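Local coordinates for transcriptional regulator KdgR (Pseudomonas aeruginosa, PDB 5Y6I), which probably binds DNA as an IclR-family transcription factor, pairing a helix-turn-helix domain with a GAF-like C-terminal domain, at residues 148-158 with 190-201. Numbering follows the deposited sequence.
Sequences GSSTGLVFAAF and LEGIRARGLHAI
Helix 150-158 runs roughly antiparallel to strand 199-201 near Ser150, which lies beside Ile201, and crosses helix 190-196 at right angles (90°, axes 8.6 Å apart) near Ala157, whose CA lies 4.7 Å from CA of Leu190. The knob at the helix crossing is Ile193, which sits among Leu153, Val154, Ala157 and Phe158: its CB meets Ala157 CB at 3.6 Å, while CD1 reaches Leu153 CB and also lies over one face of the His199 ring, toward its rim. Arg194 CG, beside the backbone N (chi1 -53°), lies over one face of the Phe158 ring, toward its rim; from there the extended chain carries NE to Ala157 O at 3.1 Å, a nearly straight bond (170°) in the guanidinium plane, gripping a carbonyl in the last turn of helix 150-158. Toward the strand, Leu153 CD1 approaches His199 NE2 obliquely at 3.6 Å, and Ile201 CG2 packs against Ser150 CB. Ser149, the N-cap, accepts from Gly152 N through OG, which also hydrogen-bonds Pro145 O. In this GAF-like domain the helix packs against the sheet: Val154 touches strands 209-217 and 223-232, Ser150 OG bonds to Ser213 OG, and strand 199-202, outermost in this chain's sheet, pairs with 209-217.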
loop_
_atom_site.group_PDB
_atom_site.type_symbol
_atom_site.label_atom_id
_atom_site.label_comp_id
_atom_site.label_asym_id
_atom_site.label_seq_id
_atom_site.Cartn_x
_atom_site.Cartn_y
_atom_site.Cartn_z
ATOM N N GLY A 148 -8.269 -1.600 27.564
ATOM C CA GLY A 148 -9.255 -0.859 28.322
ATOM C C GLY A 148 -10.124 0.060 27.491
ATOM O O GLY A 148 -11.099 0.608 28.013
ATOM N N SER A 149 -9.797 0.233 26.204
ATOM C CA SER A 149 -10.561 1.097 25.313
ATOM C C SER A 149 -11.081 0.314 24.111
ATOM O O SER A 149 -10.603 -0.776 23.802
ATOM C CB SER A 149 -9.722 2.293 24.830
ATOM O OG SER A 149 -8.543 1.871 24.177
ATOM N N SER A 150 -12.074 0.888 23.427
ATOM C CA SER A 150 -12.630 0.238 22.242
ATOM C C SER A 150 -11.687 0.369 21.062
ATOM O O SER A 150 -11.615 -0.521 20.209
ATOM C CB SER A 150 -13.986 0.849 21.901
ATOM O OG SER A 150 -13.879 2.261 21.792
ATOM N N THR A 151 -10.969 1.485 20.999
ATOM C CA THR A 151 -9.942 1.686 19.993
ATOM C C THR A 151 -8.814 0.670 20.145
ATOM O O THR A 151 -8.296 0.138 19.153
ATOM C CB THR A 151 -9.415 3.110 20.131
ATOM O OG1 THR A 151 -10.523 4.024 20.198
ATOM C CG2 THR A 151 -8.545 3.474 18.984
ATOM N N GLY A 152 -8.417 0.388 21.387
ATOM C CA GLY A 152 -7.345 -0.560 21.614
ATOM C C GLY A 152 -7.753 -1.984 21.316
ATOM O O GLY A 152 -6.920 -2.799 20.900
ATOM N N LEU A 153 -9.034 -2.309 21.511
ATOM C CA LEU A 153 -9.477 -3.678 21.256
ATOM C C LEU A 153 -9.538 -3.980 19.762
ATOM O O LEU A 153 -9.176 -5.083 19.336
ATOM C CB LEU A 153 -10.829 -3.946 21.921
ATOM C CG LEU A 153 -10.839 -3.895 23.455
ATOM C CD1 LEU A 153 -11.874 -4.837 24.055
ATOM C CD2 LEU A 153 -9.481 -4.233 24.007
ATOM N N VAL A 154 -9.987 -3.023 18.945
ATOM C CA VAL A 154 -10.005 -3.265 17.506
ATOM C C VAL A 154 -8.588 -3.498 16.997
ATOM O O VAL A 154 -8.326 -4.461 16.271
ATOM C CB VAL A 154 -10.686 -2.114 16.750
ATOM C CG1 VAL A 154 -10.589 -2.393 15.214
ATOM C CG2 VAL A 154 -12.133 -1.947 17.202
ATOM N N PHE A 155 -7.648 -2.637 17.392
ATOM C CA PHE A 155 -6.241 -2.876 17.086
ATOM C C PHE A 155 -5.825 -4.309 17.453
ATOM O O PHE A 155 -5.396 -5.085 16.592
ATOM C CB PHE A 155 -5.371 -1.834 17.807
ATOM C CG PHE A 155 -5.291 -0.478 17.095
ATOM C CD1 PHE A 155 -4.917 -0.390 15.766
ATOM C CD2 PHE A 155 -5.586 0.704 17.768
ATOM C CE1 PHE A 155 -4.828 0.843 15.119
ATOM C CE2 PHE A 155 -5.511 1.949 17.121
ATOM C CZ PHE A 155 -5.124 2.008 15.794
ATOM N N ALA A 156 -5.981 -4.693 18.722
ATOM C CA ALA A 156 -5.626 -6.053 19.117
ATOM C C ALA A 156 -6.353 -7.088 18.278
ATOM O O ALA A 156 -5.817 -8.177 18.022
ATOM C CB ALA A 156 -5.940 -6.284 20.596
ATOM N N ALA A 157 -7.576 -6.781 17.854
ATOM C CA ALA A 157 -8.322 -7.767 17.087
ATOM C C ALA A 157 -7.704 -7.979 15.711
ATOM O O ALA A 157 -7.726 -9.100 15.194
ATOM C CB ALA A 157 -9.784 -7.340 16.955
ATOM N N PHE A 158 -7.128 -6.929 15.118
ATOM C CA PHE A 158 -6.750 -6.976 13.720
ATOM C C PHE A 158 -5.250 -6.949 13.455
ATOM O O PHE A 158 -4.831 -7.454 12.414
ATOM C CB PHE A 158 -7.432 -5.832 12.965
ATOM C CG PHE A 158 -8.905 -6.034 12.801
ATOM C CD1 PHE A 158 -9.789 -5.626 13.784
ATOM C CD2 PHE A 158 -9.403 -6.699 11.690
ATOM C CE1 PHE A 158 -11.151 -5.836 13.647
ATOM C CE2 PHE A 158 -10.766 -6.915 11.550
ATOM C CZ PHE A 158 -11.642 -6.480 12.534
ATOM N N LEU A 190 -11.449 -11.453 20.732
ATOM C CA LEU A 190 -10.799 -10.957 19.513
ATOM C C LEU A 190 -11.356 -11.630 18.264
ATOM O O LEU A 190 -11.489 -10.999 17.214
ATOM C CB LEU A 190 -9.287 -11.161 19.606
ATOM C CG LEU A 190 -8.693 -10.483 20.841
ATOM C CD1 LEU A 190 -7.179 -10.393 20.755
ATOM C CD2 LEU A 190 -9.320 -9.091 20.982
ATOM N N GLU A 191 -11.695 -12.906 18.364
ATOM C CA GLU A 191 -12.396 -13.556 17.266
ATOM C C GLU A 191 -13.774 -12.937 17.059
ATOM O O GLU A 191 -14.286 -12.911 15.936
ATOM C CB GLU A 191 -12.474 -15.060 17.552
ATOM C CG GLU A 191 -13.394 -15.879 16.669
ATOM C CD GLU A 191 -13.321 -17.349 17.028
ATOM O OE1 GLU A 191 -13.857 -18.207 16.282
ATOM O OE2 GLU A 191 -12.703 -17.640 18.067
ATOM N N GLY A 192 -14.381 -12.419 18.125
ATOM C CA GLY A 192 -15.670 -11.771 17.977
ATOM C C GLY A 192 -15.559 -10.454 17.245
ATOM O O GLY A 192 -16.346 -10.168 16.340
ATOM N N ILE A 193 -14.570 -9.639 17.612
ATOM C CA ILE A 193 -14.443 -8.321 17.008
ATOM C C ILE A 193 -14.213 -8.428 15.495
ATOM O O ILE A 193 -14.603 -7.527 14.736
ATOM C CB ILE A 193 -13.323 -7.537 17.726
ATOM C CG1 ILE A 193 -13.532 -7.575 19.238
ATOM C CG2 ILE A 193 -13.295 -6.092 17.294
ATOM C CD1 ILE A 193 -12.422 -6.906 20.026
ATOM N N ARG A 194 -13.608 -9.529 15.022
ATOM C CA ARG A 194 -13.461 -9.711 13.578
ATOM C C ARG A 194 -14.739 -10.216 12.928
ATOM O O ARG A 194 -15.169 -9.690 11.894
ATOM C CB ARG A 194 -12.354 -10.696 13.247
ATOM C CG ARG A 194 -11.041 -10.440 13.854
ATOM C CD ARG A 194 -10.331 -11.798 13.881
ATOM N NE ARG A 194 -9.237 -11.738 14.825
ATOM C CZ ARG A 194 -8.752 -12.794 15.448
ATOM N NH1 ARG A 194 -9.272 -14.000 15.236
ATOM N NH2 ARG A 194 -7.759 -12.635 16.300
ATOM N N ALA A 195 -15.317 -11.285 13.477
ATOM C CA ALA A 195 -16.595 -11.763 12.969
ATOM C C ALA A 195 -17.575 -10.616 12.765
ATOM O O ALA A 195 -18.349 -10.626 11.800
ATOM C CB ALA A 195 -17.176 -12.807 13.925
ATOM N N ARG A 196 -17.504 -9.588 13.627
ATOM C CA ARG A 196 -18.471 -8.496 13.674
ATOM C C ARG A 196 -17.963 -7.207 13.055
ATOM O O ARG A 196 -18.776 -6.361 12.672
ATOM C CB ARG A 196 -18.883 -8.209 15.129
ATOM C CG ARG A 196 -19.550 -9.371 15.824
ATOM C CD ARG A 196 -20.025 -9.006 17.233
ATOM N NE ARG A 196 -19.192 -9.596 18.281
ATOM C CZ ARG A 196 -18.394 -8.905 19.095
ATOM N NH1 ARG A 196 -18.315 -7.576 19.006
ATOM N NH2 ARG A 196 -17.685 -9.547 20.020
ATOM N N GLY A 197 -16.650 -7.015 12.984
ATOM C CA GLY A 197 -16.096 -5.870 12.300
ATOM C C GLY A 197 -16.087 -4.563 13.066
ATOM O O GLY A 197 -15.564 -3.566 12.542
ATOM N N LEU A 198 -16.645 -4.518 14.273
ATOM C CA LEU A 198 -16.512 -3.350 15.141
ATOM C C LEU A 198 -16.549 -3.822 16.587
ATOM O O LEU A 198 -16.687 -5.018 16.870
ATOM C CB LEU A 198 -17.596 -2.287 14.874
ATOM C CG LEU A 198 -19.117 -2.526 14.882
ATOM C CD1 LEU A 198 -19.560 -3.399 13.752
ATOM C CD2 LEU A 198 -19.630 -3.100 16.193
ATOM N N HIS A 199 -16.453 -2.866 17.510
ATOM C CA HIS A 199 -16.536 -3.199 18.925
ATOM C C HIS A 199 -17.093 -2.033 19.725
ATOM O O HIS A 199 -16.701 -0.882 19.519
ATOM C CB HIS A 199 -15.176 -3.585 19.500
ATOM C CG HIS A 199 -15.276 -4.244 20.830
ATOM N ND1 HIS A 199 -15.901 -5.460 21.001
ATOM C CD2 HIS A 199 -14.899 -3.830 22.065
ATOM C CE1 HIS A 199 -15.875 -5.781 22.285
ATOM N NE2 HIS A 199 -15.279 -4.806 22.951
ATOM N N ALA A 200 -17.988 -2.356 20.657
ATOM C CA ALA A 200 -18.573 -1.413 21.598
ATOM C C ALA A 200 -18.018 -1.641 23.001
ATOM O O ALA A 200 -17.705 -2.772 23.385
ATOM C CB ALA A 200 -20.097 -1.554 21.628
ATOM N N ILE A 201 -17.887 -0.553 23.765
ATOM C CA ILE A 201 -17.493 -0.619 25.170
ATOM C C ILE A 201 -18.376 0.320 25.982
ATOM O O ILE A 201 -18.650 1.456 25.574
ATOM C CB ILE A 201 -16.006 -0.266 25.409
ATOM C CG1 ILE A 201 -15.749 1.236 25.184
ATOM C CG2 ILE A 201 -15.102 -1.164 24.574
ATOM C CD1 ILE A 201 -14.516 1.787 25.893
#